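Local coordinates for NikO protein (Streptomyces tendae, PDB 4FQD) that transfers the enolpyruvyl group of phosphoenolpyruvate, probably to the nucleotide UMP, in a step essential to nikkomycin biosynthesis, at the interface of chains A and B. Coordinates in Å, arbitrary orientation; residue numbers count along the deposited sequence, not the author numbering. Chains: chain A/B, NikO protein.

The interface of chains A and B. Residues chain A 359, 388, 390; chain B 184-187.
A:Arg390 and A:Val388 of strand 388-393, with A:Tyr359 of the strand 356-362, meet the B:Lys184 to B:Met187 loop in a two-fold symmetric contact between copies of this EPSP synthase-family, MurA-type enzyme; the pairing may be a feature of the crystal. Polar contact centres on the guanidinium of A:Arg390, which turns its edge to the loop backbone. NE of A:Arg390 donates to the carbonyl O of B:Ala185 at 2.7 Å, a nearly straight bond (159° at H) lying in the carbonyl plane and close to that of the guanidinium. Terminal NH2 of A:Arg390 adds a weak bond to O of B:Lys184 at 3.1 Å. CG of A:Arg390 stands anti to the backbone N (chi1 -171°), and bends at chi2 and chi3 bring the edge round to these carbonyls. Over one guanidinium face, toward its rim, sits the thioether of B:Met187, SD 3.6 Å from CZ of A:Arg390; the two side chains cross nearly at right angles. An alanine in place of A:Arg390 would probably leave the B:Ala185 carbonyl without this donor and the B:Met187 sulfur without the flat group beneath it. Apolar contact is made by B:Leu186, whose CD1 branch reaches CD2 on the ring of A:Tyr359 at 3.6 Å and CG1 of A:Val388 at 3.8 Å. CG1 of A:Val388, anti to the backbone N (chi1 175°), also meets CB of B:Ala185 at 3.8 Å.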
loop_
_atom_site.group_PDB
_atom_site.type_symbol
_atom_site.label_atom_id
_atom_site.label_comp_id
_atom_site.label_asym_id
_atom_site.label_seq_id
_atom_site.Cartn_x
_atom_site.Cartn_y
_atom_site.Cartn_z
ATOM N N TYR A 359 -5.416 6.714 1.116
ATOM C CA TYR A 359 -4.120 6.416 1.712
ATOM C C TYR A 359 -3.048 6.268 0.641
ATOM O O TYR A 359 -3.152 5.420 -0.243
ATOM C CB TYR A 359 -4.200 5.145 2.559
ATOM C CG TYR A 359 -5.250 5.199 3.645
ATOM C CD1 TYR A 359 -6.557 4.799 3.393
ATOM C CD2 TYR A 359 -4.936 5.647 4.921
ATOM C CE1 TYR A 359 -7.521 4.846 4.381
ATOM C CE2 TYR A 359 -5.893 5.697 5.917
ATOM C CZ TYR A 359 -7.184 5.295 5.641
ATOM O OH TYR A 359 -8.141 5.343 6.629
ATOM N N VAL A 388 3.888 7.804 4.539
ATOM C CA VAL A 388 2.452 7.722 4.301
ATOM C C VAL A 388 1.772 9.085 4.276
ATOM O O VAL A 388 1.996 9.921 5.150
ATOM C CB VAL A 388 1.766 6.826 5.356
ATOM C CG1 VAL A 388 0.250 6.843 5.182
ATOM C CG2 VAL A 388 2.302 5.407 5.268
ATOM N N ARG A 390 -2.189 10.732 3.930
ATOM C CA ARG A 390 -3.616 10.440 3.953
ATOM C C ARG A 390 -4.431 11.687 3.634
ATOM O O ARG A 390 -4.148 12.770 4.142
ATOM C CB ARG A 390 -4.029 9.878 5.314
ATOM C CG ARG A 390 -5.449 9.337 5.358
ATOM C CD ARG A 390 -6.185 9.852 6.582
ATOM N NE ARG A 390 -5.384 9.724 7.795
ATOM C CZ ARG A 390 -5.433 10.573 8.816
ATOM N NH1 ARG A 390 -6.246 11.620 8.773
ATOM N NH2 ARG A 390 -4.666 10.379 9.880
ATOM N N LYS B 184 0.691 7.307 12.160
ATOM C CA LYS B 184 -0.448 8.157 12.493
ATOM C C LYS B 184 -1.249 8.616 11.276
ATOM O O LYS B 184 -2.450 8.864 11.375
ATOM C CB LYS B 184 0.015 9.350 13.329
ATOM C CG LYS B 184 0.434 8.953 14.735
ATOM C CD LYS B 184 1.395 9.948 15.353
ATOM C CE LYS B 184 1.716 9.562 16.789
ATOM N NZ LYS B 184 2.068 8.120 16.911
ATOM N N ALA B 185 -0.585 8.727 10.131
ATOM C CA ALA B 185 -1.271 9.083 8.895
ATOM C C ALA B 185 -2.122 7.914 8.418
ATOM O O ALA B 185 -3.273 8.089 8.020
ATOM C CB ALA B 185 -0.273 9.489 7.824
ATOM N N LEU B 186 -1.546 6.716 8.471
ATOM C CA LEU B 186 -2.245 5.512 8.044
ATOM C C LEU B 186 -3.250 5.073 9.103
ATOM O O LEU B 186 -4.185 4.327 8.810
ATOM C CB LEU B 186 -1.249 4.383 7.773
ATOM C CG LEU B 186 -1.758 3.239 6.895
ATOM C CD1 LEU B 186 -1.945 3.713 5.459
ATOM C CD2 LEU B 186 -0.820 2.044 6.953
ATOM N N MET B 187 -3.044 5.551 10.329
ATOM C CA MET B 187 -3.882 5.200 11.472
ATOM C C MET B 187 -3.913 3.690 11.677
ATOM O O MET B 187 -4.981 3.083 11.750
ATOM C CB MET B 187 -5.301 5.754 11.304
ATOM C CG MET B 187 -5.344 7.198 10.828
ATOM S SD MET B 187 -7.017 7.839 10.623
ATOM C CE MET B 187 -7.421 8.285 12.306
#